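Local coordinates for peroxisomal catalase A (Saccharomyces cerevisiae, PDB 1A4E), which catalyses the heme-dependent breakdown of hydrogen peroxide to water and oxygen, probably shielding the cell from peroxide made by peroxisomal oxidases, at residues N172-H177 with D281-W286; Q178-F183 with N434-L439; D70-I75 with A79-I84. All blocks are in the same frame, centred on the assembly; numbering follows the deposited sequence.

In the fold
Contacts 1 and 2 share helix 176-182 and lie 11 Å apart, centre to centre, whereas the centre of contact 3 lies about 31 Å from that of contact 1 and about 34 Å from that of contact 2. Contact 1 is the most deeply buried: it ties that helix to a loop touching the heme; one histidine-to-carbonyl bond crosses it, beside apolar touches, and the loop is stiffened by its own network around an aspartate. Contact 2, partly buried, is wholly apolar and packs the same helix against the carboxy-terminal helices. Contact 3 mixes both chemistries within one strand connection of the beta-barrel: an isoleucine covers a phenylalanine ring, while a water joins the two backbones and exposed residues lie at one end.

Contact 1: residues N172-H177 with D281-W286; sequences NQVAIH and DLTKVW
His177 holds its CG anti to the backbone N (chi1 -171°), which extends the imidazole from helix 176-182 across to Thr283; there ND1 donates to the main-chain O of Thr283 at 2.9 Å. The accepting carbonyl belongs to a type I beta turn from Asp281 to Lys284, overlapped by an Asx turn in which Asp281 OD1 takes the backbone N of Thr283 at 3.0 Å. The oxygen of Thr283 lies near the imidazole plane, though the N-H meets the carbonyl from a direction tilted 28° out of the carbonyl's own plane. Histidine suits this place because one flat, rigid group can supply a directed N-H to a buried backbone oxygen. Threonine is equally apt for its two unlike branches. Its OG1, placed between backbone N and carbonyl carbon, turns back to Asp281 OD1 (2.7 Å), arriving from the same face of the carboxylate as the backbone N; its CG2, beside the N, presses on the O of Val174 at 3.4 Å. Val174 answers with CG2, which crosses the threonine at about a right angle and touches OG1. Asp281 is thus gripped at both oxygens, OD2 receiving Lys284 NZ in a salt bridge of 2.9 Å. Arg137 shares this carboxylate, and Asp428 gives the lysine a second partner, so these buried charges are probably well balanced. The adjoining Leu282 touches the heme, so the turn links the heme pocket to helix 176-182. Beyond the imidazole bond, Val285 sets CG1 obliquely against CE1 of His177, 4.0 Å away.

Contact 2: residues Q178-F183 with N434-L439; sequences QVMILF and NLYRVL
Met180 and Tyr436 mark the closest backbone approach, 7.7 Å between their CA atoms, of two helical segments that run nearly parallel, 23° apart, with axes 10.5 Å from each other. At such a spacing large apolar side chains must do the bridging, and a long, flexible methionine and a branched leucine suit it. Met180 is bent at both of its outer torsions (chi2 -70°, chi3 -77°), which curls the chain and brings the methyl CE to CB of Tyr436 at 3.7 Å. CE also approaches CD1 of that ring, at 4.0 Å and obliquely, so the methyl rests at the root of the tyrosine. CD1 of Leu435 sits against the base of the methionine, 3.7 Å from CB, and also comes near its CE. Leu435, whose CG is anti to the backbone N, projects toward helix 176-182 and lays its CG beside CG1 of Ile181 (4.3 Å), a looser touch of two branched chains. The leucine therefore spans the adjacent residues Met180 and Ile181. This is plain hydrophobic helix packing, in which helix 430-440 of the carboxy-terminal region joins helix 176-182 of the heme-binding body. Leu449 of helix 445-457 touches both Met180 and Tyr436, Phe472 of helix 462-473 covers Met180 as well, and Ile181 leans on Val133, so helix 176-182 lies between the loop at Val133 and the carboxy-terminal helices.

Contact 3: residues D70-I75 with A79-I84; sequences DDITDI and AMFSKI
Ile72 sets its terminal methyl CD1 squarely over one face of the Phe81 ring, 3.9 Å from the centroid and only 11° off the ring normal, a CH-pi contact. The chain reaches the ring because CG1 lies between the backbone N and the carbonyl carbon (chi1 55°). CG of Met80 covers the opposite face, so the phenyl is clamped between two aliphatic groups, and a flat, apolar ring is what such a slot accepts. Beside it the backbones are joined through a water, which donates to Phe81 O at 2.7 Å and to Asp70 O, and accepts from Ile72 N at 3.0 Å. Thr73 adds its methyl CG2, lying 3.8 Å from Phe81 O and close to Ser82 O, while at the exposed end CD1 of Ile84 rests 3.8 Å from the backbone N of Asp71.

A second layer fixes these groups. Asp71 OD1 takes Thr73 OG1 on its syn lone pair at 2.8 Å, with a weak bond from Thr73 N as well; this holds the threonine's rotation and turns its methyl toward the carbonyls of Phe81 and Ser82. With an alanine here both branches go, which is likely to cost Asp71 OD1 its hydroxyl partner, leaving the weak bond from the backbone N, and to open a gap beside those carbonyls. On the other side Ala79 O accepts both N and OG of Ser82, OG lying in the carbonyl plane at 2.9 Å, which closes the 3-10 turn that carries Phe81. Asp70 points away, and its carboxylate pairs with Arg295.

The two segments form much of the connection between antiparallel strands 59-68 and 87-95 of the beta-barrel, with Ile72 and Phe81 both resting on Val296 of strand 294-303, Phe81 also on Trp126 of strand 122-129, and Met80 on Phe117 of strand 112-119.

Contact 1: residues N172-H177 with D281-W286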
loop_
_atom_site.group_PDB
_atom_site.type_symbol
_atom_site.label_atom_id
_atom_site.label_comp_id
_atom_site.label_asym_id
_atom_site.label_seq_id
_atom_site.Cartn_x
_atom_site.Cartn_y
_atom_site.Cartn_z
ATOM N N ASN B 172 -12.335 0.083 34.730
ATOM C CA ASN B 172 -12.215 -1.025 33.796
ATOM C C ASN B 172 -12.584 -2.356 34.435
ATOM O O ASN B 172 -12.727 -3.347 33.717
ATOM C CB ASN B 172 -10.792 -1.150 33.275
ATOM C CG ASN B 172 -10.255 0.092 32.597
ATOM O OD1 ASN B 172 -10.984 0.929 32.078
ATOM N ND2 ASN B 172 -8.938 0.249 32.588
ATOM N N GLN B 173 -12.805 -2.428 35.756
ATOM C CA GLN B 173 -13.046 -3.651 36.533
ATOM C C GLN B 173 -14.349 -4.314 36.077
ATOM O O GLN B 173 -14.581 -5.492 36.536
ATOM C CB GLN B 173 -13.149 -3.315 38.021
ATOM C CG GLN B 173 -11.883 -2.659 38.573
ATOM C CD GLN B 173 -11.989 -2.314 40.060
ATOM O OE1 GLN B 173 -13.025 -2.561 40.675
ATOM N NE2 GLN B 173 -10.971 -1.749 40.680
ATOM N N VAL B 174 -15.200 -3.749 35.251
ATOM C CA VAL B 174 -16.376 -4.395 34.666
ATOM C C VAL B 174 -15.955 -5.585 33.784
ATOM O O VAL B 174 -16.772 -6.387 33.346
ATOM C CB VAL B 174 -17.183 -3.285 33.879
ATOM C CG1 VAL B 174 -16.479 -2.829 32.621
ATOM C CG2 VAL B 174 -18.548 -3.840 33.539
ATOM N N ALA B 175 -14.642 -5.733 33.545
ATOM C CA ALA B 175 -14.053 -6.859 32.839
ATOM C C ALA B 175 -14.033 -8.157 33.638
ATOM O O ALA B 175 -13.799 -9.211 33.054
ATOM C CB ALA B 175 -12.619 -6.533 32.468
ATOM N N ILE B 176 -14.309 -8.096 34.951
ATOM C CA ILE B 176 -14.186 -9.220 35.877
ATOM C C ILE B 176 -14.991 -10.474 35.518
ATOM O O ILE B 176 -14.465 -11.575 35.705
ATOM C CB ILE B 176 -14.513 -8.603 37.308
ATOM C CG1 ILE B 176 -13.568 -9.237 38.330
ATOM C CG2 ILE B 176 -15.981 -8.739 37.688
ATOM C CD1 ILE B 176 -13.491 -10.748 38.542
ATOM N N HIS B 177 -16.210 -10.368 34.951
ATOM C CA HIS B 177 -16.988 -11.533 34.530
ATOM C C HIS B 177 -16.197 -12.279 33.457
ATOM O O HIS B 177 -16.052 -13.502 33.520
ATOM C CB HIS B 177 -18.338 -11.055 33.987
ATOM C CG HIS B 177 -19.400 -12.112 33.683
ATOM N ND1 HIS B 177 -20.604 -11.868 33.178
ATOM C CD2 HIS B 177 -19.294 -13.471 33.852
ATOM C CE1 HIS B 177 -21.220 -13.009 33.029
ATOM N NE2 HIS B 177 -20.428 -13.969 33.439
ATOM N N ASP B 281 -25.255 -3.992 27.404
ATOM C CA ASP B 281 -24.017 -4.242 28.107
ATOM C C ASP B 281 -23.487 -5.622 27.780
ATOM O O ASP B 281 -24.072 -6.649 28.120
ATOM C CB ASP B 281 -24.243 -4.121 29.607
ATOM C CG ASP B 281 -22.997 -4.184 30.496
ATOM O OD1 ASP B 281 -21.884 -4.393 30.017
ATOM O OD2 ASP B 281 -23.140 -4.014 31.700
ATOM N N LEU B 282 -22.297 -5.583 27.176
ATOM C CA LEU B 282 -21.574 -6.765 26.725
ATOM C C LEU B 282 -21.102 -7.658 27.864
ATOM O O LEU B 282 -20.928 -8.861 27.671
ATOM C CB LEU B 282 -20.346 -6.354 25.929
ATOM C CG LEU B 282 -19.938 -7.010 24.624
ATOM C CD1 LEU B 282 -18.524 -6.527 24.381
ATOM C CD2 LEU B 282 -19.973 -8.527 24.640
ATOM N N THR B 283 -20.870 -7.095 29.056
ATOM C CA THR B 283 -20.388 -7.881 30.182
ATOM C C THR B 283 -21.488 -8.637 30.936
ATOM O O THR B 283 -21.216 -9.323 31.918
ATOM C CB THR B 283 -19.615 -6.940 31.120
ATOM O OG1 THR B 283 -20.558 -6.041 31.668
ATOM C CG2 THR B 283 -18.518 -6.161 30.398
ATOM N N LYS B 284 -22.734 -8.596 30.457
ATOM C CA LYS B 284 -23.855 -9.259 31.104
ATOM C C LYS B 284 -24.459 -10.360 30.250
ATOM O O LYS B 284 -24.572 -10.216 29.033
ATOM C CB LYS B 284 -24.973 -8.267 31.410
ATOM C CG LYS B 284 -24.627 -7.061 32.272
ATOM C CD LYS B 284 -24.339 -7.427 33.720
ATOM C CE LYS B 284 -24.002 -6.156 34.475
ATOM N NZ LYS B 284 -22.709 -5.656 34.058
ATOM N N VAL B 285 -24.849 -11.473 30.882
ATOM C CA VAL B 285 -25.578 -12.539 30.213
ATOM C C VAL B 285 -27.019 -12.496 30.691
ATOM O O VAL B 285 -27.335 -11.996 31.769
ATOM C CB VAL B 285 -25.003 -13.950 30.521
ATOM C CG1 VAL B 285 -23.585 -13.973 30.005
ATOM C CG2 VAL B 285 -24.994 -14.289 32.003
ATOM N N TRP B 286 -27.904 -12.981 29.832
ATOM C CA TRP B 286 -29.324 -13.094 30.114
ATOM C C TRP B 286 -29.579 -14.445 30.774
ATOM O O TRP B 286 -29.066 -15.470 30.306
ATOM C CB TRP B 286 -30.155 -13.021 28.830
ATOM C CG TRP B 286 -30.071 -11.738 28.006
ATOM C CD1 TRP B 286 -29.379 -10.611 28.397
ATOM C CD2 TRP B 286 -30.689 -11.578 26.795
ATOM N NE1 TRP B 286 -29.560 -9.745 27.433
ATOM C CE2 TRP B 286 -30.325 -10.266 26.464
ATOM C CE3 TRP B 286 -31.491 -12.338 25.942
ATOM C CZ2 TRP B 286 -30.763 -9.695 25.271
ATOM C CZ3 TRP B 286 -31.932 -11.767 24.747
ATOM C CH2 TRP B 286 -31.571 -10.456 24.419
#

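Contact 2: residues Q178-F183 with N434-L439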
loop_
_atom_site.group_PDB
_atom_site.type_symbol
_atom_site.label_atom_id
_atom_site.label_comp_id
_atom_site.label_asym_id
_atom_site.label_seq_id
_atom_site.Cartn_x
_atom_site.Cartn_y
_atom_site.Cartn_z
ATOM N N GLN B 178 -15.629 -11.519 32.507
ATOM C CA GLN B 178 -14.820 -12.099 31.457
ATOM C C GLN B 178 -13.492 -12.646 31.961
ATOM O O GLN B 178 -13.086 -13.712 31.492
ATOM C CB GLN B 178 -14.555 -11.061 30.372
ATOM C CG GLN B 178 -13.706 -11.576 29.221
ATOM C CD GLN B 178 -14.186 -12.825 28.514
ATOM O OE1 GLN B 178 -13.411 -13.673 28.075
ATOM N NE2 GLN B 178 -15.489 -12.964 28.360
ATOM N N VAL B 179 -12.820 -11.966 32.906
ATOM C CA VAL B 179 -11.545 -12.446 33.431
ATOM C C VAL B 179 -11.742 -13.784 34.137
ATOM O O VAL B 179 -10.882 -14.658 34.029
ATOM C CB VAL B 179 -10.971 -11.375 34.378
ATOM C CG1 VAL B 179 -9.699 -11.850 35.054
ATOM C CG2 VAL B 179 -10.629 -10.142 33.556
ATOM N N MET B 180 -12.902 -13.965 34.793
ATOM C CA MET B 180 -13.269 -15.209 35.449
ATOM C C MET B 180 -13.380 -16.356 34.456
ATOM O O MET B 180 -12.883 -17.454 34.712
ATOM C CB MET B 180 -14.608 -15.060 36.156
ATOM C CG MET B 180 -14.606 -14.223 37.428
ATOM S SD MET B 180 -13.749 -15.045 38.785
ATOM C CE MET B 180 -15.061 -16.169 39.165
ATOM N N ILE B 181 -14.031 -16.097 33.310
ATOM C CA ILE B 181 -14.172 -17.098 32.255
ATOM C C ILE B 181 -12.821 -17.397 31.600
ATOM O O ILE B 181 -12.498 -18.562 31.377
ATOM C CB ILE B 181 -15.191 -16.590 31.199
ATOM C CG1 ILE B 181 -16.561 -16.444 31.840
ATOM C CG2 ILE B 181 -15.295 -17.579 30.037
ATOM C CD1 ILE B 181 -17.548 -15.671 30.957
ATOM N N LEU B 182 -12.006 -16.358 31.355
ATOM C CA LEU B 182 -10.708 -16.476 30.711
ATOM C C LEU B 182 -9.758 -17.377 31.487
ATOM O O LEU B 182 -9.115 -18.255 30.913
ATOM C CB LEU B 182 -10.091 -15.078 30.562
ATOM C CG LEU B 182 -8.674 -14.964 30.004
ATOM C CD1 LEU B 182 -8.665 -15.366 28.551
ATOM C CD2 LEU B 182 -8.178 -13.549 30.157
ATOM N N PHE B 183 -9.706 -17.176 32.804
ATOM C CA PHE B 183 -8.808 -17.948 33.637
ATOM C C PHE B 183 -9.344 -19.266 34.154
ATOM O O PHE B 183 -8.667 -19.955 34.915
ATOM C CB PHE B 183 -8.354 -17.073 34.788
ATOM C CG PHE B 183 -7.230 -16.139 34.360
ATOM C CD1 PHE B 183 -5.908 -16.593 34.375
ATOM C CD2 PHE B 183 -7.517 -14.839 33.942
ATOM C CE1 PHE B 183 -4.878 -15.743 33.969
ATOM C CE2 PHE B 183 -6.479 -13.995 33.537
ATOM C CZ PHE B 183 -5.161 -14.444 33.550
ATOM N N ASN B 434 -21.848 -15.450 40.559
ATOM C CA ASN B 434 -22.700 -16.623 40.313
ATOM C C ASN B 434 -21.999 -17.586 39.351
ATOM O O ASN B 434 -22.285 -18.773 39.391
ATOM C CB ASN B 434 -24.032 -16.182 39.705
ATOM C CG ASN B 434 -24.818 -15.235 40.611
ATOM O OD1 ASN B 434 -25.170 -15.604 41.729
ATOM N ND2 ASN B 434 -25.117 -14.019 40.192
ATOM N N LEU B 435 -21.047 -17.084 38.539
ATOM C CA LEU B 435 -20.232 -17.930 37.668
ATOM C C LEU B 435 -19.279 -18.741 38.544
ATOM O O LEU B 435 -19.062 -19.920 38.264
ATOM C CB LEU B 435 -19.436 -17.053 36.656
ATOM C CG LEU B 435 -18.511 -17.581 35.526
ATOM C CD1 LEU B 435 -17.102 -17.799 36.049
ATOM C CD2 LEU B 435 -19.091 -18.859 34.946
ATOM N N TYR B 436 -18.729 -18.127 39.610
ATOM C CA TYR B 436 -17.853 -18.818 40.546
ATOM C C TYR B 436 -18.590 -19.964 41.240
ATOM O O TYR B 436 -18.033 -21.050 41.409
ATOM C CB TYR B 436 -17.329 -17.833 41.601
ATOM C CG TYR B 436 -16.288 -18.457 42.527
ATOM C CD1 TYR B 436 -15.123 -19.015 41.990
ATOM C CD2 TYR B 436 -16.498 -18.479 43.910
ATOM C CE1 TYR B 436 -14.170 -19.596 42.826
ATOM C CE2 TYR B 436 -15.546 -19.061 44.750
ATOM C CZ TYR B 436 -14.391 -19.614 44.198
ATOM O OH TYR B 436 -13.440 -20.171 45.023
ATOM N N ARG B 437 -19.860 -19.730 41.602
ATOM C CA ARG B 437 -20.709 -20.745 42.210
ATOM C C ARG B 437 -21.036 -21.872 41.236
ATOM O O ARG B 437 -21.082 -23.031 41.653
ATOM C CB ARG B 437 -22.002 -20.105 42.703
ATOM C CG ARG B 437 -21.721 -19.133 43.834
ATOM C CD ARG B 437 -22.978 -18.385 44.217
ATOM N NE ARG B 437 -22.676 -17.370 45.213
ATOM C CZ ARG B 437 -23.393 -16.244 45.324
ATOM N NH1 ARG B 437 -24.431 -15.981 44.526
ATOM N NH2 ARG B 437 -23.061 -15.356 46.259
ATOM N N VAL B 438 -21.225 -21.560 39.938
ATOM C CA VAL B 438 -21.477 -22.567 38.905
ATOM C C VAL B 438 -20.217 -23.404 38.703
ATOM O O VAL B 438 -20.303 -24.591 38.381
ATOM C CB VAL B 438 -21.902 -21.876 37.571
ATOM C CG1 VAL B 438 -22.046 -22.855 36.409
ATOM C CG2 VAL B 438 -23.285 -21.280 37.775
ATOM N N LEU B 439 -19.036 -22.808 38.924
ATOM C CA LEU B 439 -17.785 -23.541 38.855
ATOM C C LEU B 439 -17.641 -24.486 40.040
ATOM O O LEU B 439 -16.935 -25.489 39.935
ATOM C CB LEU B 439 -16.599 -22.586 38.846
ATOM C CG LEU B 439 -16.316 -21.756 37.611
ATOM C CD1 LEU B 439 -15.111 -20.876 37.888
ATOM C CD2 LEU B 439 -16.036 -22.651 36.421
#

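Contact 3: residues D70-I75 with A79-I84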
loop_
_atom_site.group_PDB
_atom_site.type_symbol
_atom_site.label_atom_id
_atom_site.label_comp_id
_atom_site.label_asym_id
_atom_site.label_seq_id
_atom_site.Cartn_x
_atom_site.Cartn_y
_atom_site.Cartn_z
ATOM N N ASP B 70 -35.552 -25.778 12.776
ATOM C CA ASP B 70 -36.755 -25.336 13.461
ATOM C C ASP B 70 -37.215 -23.986 12.947
ATOM O O ASP B 70 -36.426 -23.146 12.509
ATOM C CB ASP B 70 -36.529 -25.196 14.958
ATOM C CG ASP B 70 -36.094 -26.479 15.642
ATOM O OD1 ASP B 70 -34.903 -26.764 15.601
ATOM O OD2 ASP B 70 -36.931 -27.183 16.210
ATOM N N ASP B 71 -38.529 -23.779 13.023
ATOM C CA ASP B 71 -39.117 -22.541 12.572
ATOM C C ASP B 71 -38.869 -21.393 13.537
ATOM O O ASP B 71 -39.157 -21.508 14.729
ATOM C CB ASP B 71 -40.617 -22.726 12.383
ATOM C CG ASP B 71 -41.273 -21.500 11.768
ATOM O OD1 ASP B 71 -40.799 -21.049 10.734
ATOM O OD2 ASP B 71 -42.241 -20.987 12.322
ATOM N N ILE B 72 -38.252 -20.322 13.019
ATOM C CA ILE B 72 -38.094 -19.074 13.744
ATOM C C ILE B 72 -38.518 -17.931 12.832
ATOM O O ILE B 72 -38.103 -16.791 13.043
ATOM C CB ILE B 72 -36.625 -18.761 14.229
ATOM C CG1 ILE B 72 -35.614 -18.782 13.089
ATOM C CG2 ILE B 72 -36.282 -19.754 15.342
ATOM C CD1 ILE B 72 -34.363 -17.968 13.487
ATOM N N THR B 73 -39.377 -18.184 11.827
ATOM C CA THR B 73 -39.829 -17.115 10.935
ATOM C C THR B 73 -40.679 -16.031 11.619
ATOM O O THR B 73 -40.877 -14.937 11.088
ATOM C CB THR B 73 -40.614 -17.719 9.749
ATOM O OG1 THR B 73 -41.722 -18.437 10.275
ATOM C CG2 THR B 73 -39.712 -18.589 8.880
ATOM N N ASP B 74 -41.165 -16.323 12.831
ATOM C CA ASP B 74 -41.883 -15.362 13.668
ATOM C C ASP B 74 -40.920 -14.411 14.374
ATOM O O ASP B 74 -41.307 -13.337 14.832
ATOM C CB ASP B 74 -42.729 -16.103 14.720
ATOM C CG ASP B 74 -41.966 -17.096 15.594
ATOM O OD1 ASP B 74 -41.436 -18.073 15.063
ATOM O OD2 ASP B 74 -41.896 -16.884 16.799
ATOM N N ILE B 75 -39.651 -14.810 14.493
ATOM C CA ILE B 75 -38.633 -13.949 15.083
ATOM C C ILE B 75 -37.833 -13.219 13.991
ATOM O O ILE B 75 -37.616 -12.010 14.069
ATOM C CB ILE B 75 -37.682 -14.808 15.976
ATOM C CG1 ILE B 75 -38.465 -15.580 17.040
ATOM C CG2 ILE B 75 -36.648 -13.890 16.624
ATOM C CD1 ILE B 75 -39.245 -14.739 18.079
ATOM N N ALA B 79 -34.064 -14.640 4.635
ATOM C CA ALA B 79 -34.248 -15.758 3.718
ATOM C C ALA B 79 -33.509 -17.037 4.083
ATOM O O ALA B 79 -34.025 -18.119 3.819
ATOM C CB ALA B 79 -33.808 -15.364 2.320
ATOM N N MET B 80 -32.344 -16.960 4.740
ATOM C CA MET B 80 -31.624 -18.166 5.115
ATOM C C MET B 80 -32.386 -19.013 6.127
ATOM O O MET B 80 -32.151 -20.212 6.231
ATOM C CB MET B 80 -30.251 -17.798 5.680
ATOM C CG MET B 80 -30.219 -17.050 6.996
ATOM S SD MET B 80 -28.530 -16.757 7.576
ATOM C CE MET B 80 -27.961 -18.387 7.960
ATOM N N PHE B 81 -33.329 -18.400 6.850
ATOM C CA PHE B 81 -34.154 -19.087 7.832
ATOM C C PHE B 81 -35.547 -19.436 7.309
ATOM O O PHE B 81 -36.298 -20.088 8.022
ATOM C CB PHE B 81 -34.330 -18.222 9.079
ATOM C CG PHE B 81 -33.059 -17.849 9.821
ATOM C CD1 PHE B 81 -32.112 -18.822 10.152
ATOM C CD2 PHE B 81 -32.858 -16.525 10.198
ATOM C CE1 PHE B 81 -30.964 -18.462 10.864
ATOM C CE2 PHE B 81 -31.709 -16.173 10.908
ATOM C CZ PHE B 81 -30.763 -17.140 11.243
ATOM N N SER B 82 -35.923 -19.091 6.070
ATOM C CA SER B 82 -37.295 -19.247 5.603
ATOM C C SER B 82 -37.948 -20.616 5.515
ATOM O O SER B 82 -39.174 -20.675 5.590
ATOM C CB SER B 82 -37.434 -18.586 4.240
ATOM O OG SER B 82 -36.615 -19.212 3.269
ATOM N N LYS B 83 -37.213 -21.722 5.339
ATOM C CA LYS B 83 -37.809 -23.056 5.258
ATOM C C LYS B 83 -36.964 -24.027 6.066
ATOM O O LYS B 83 -35.748 -23.870 6.168
ATOM C CB LYS B 83 -37.862 -23.643 3.833
ATOM C CG LYS B 83 -38.560 -22.881 2.702
ATOM C CD LYS B 83 -37.551 -22.043 1.886
ATOM C CE LYS B 83 -38.163 -21.312 0.678
ATOM N NZ LYS B 83 -37.134 -20.684 -0.137
ATOM N N ILE B 84 -37.602 -25.043 6.660
ATOM C CA ILE B 84 -36.900 -26.071 7.418
ATOM C C ILE B 84 -36.213 -27.015 6.443
ATOM O O ILE B 84 -36.794 -27.517 5.481
ATOM C CB ILE B 84 -37.906 -26.838 8.331
ATOM C CG1 ILE B 84 -38.389 -25.859 9.397
ATOM C CG2 ILE B 84 -37.269 -28.067 8.991
ATOM C CD1 ILE B 84 -39.320 -26.442 10.471
HETATM O O HOH W 1 -37.120 -21.144 10.336
#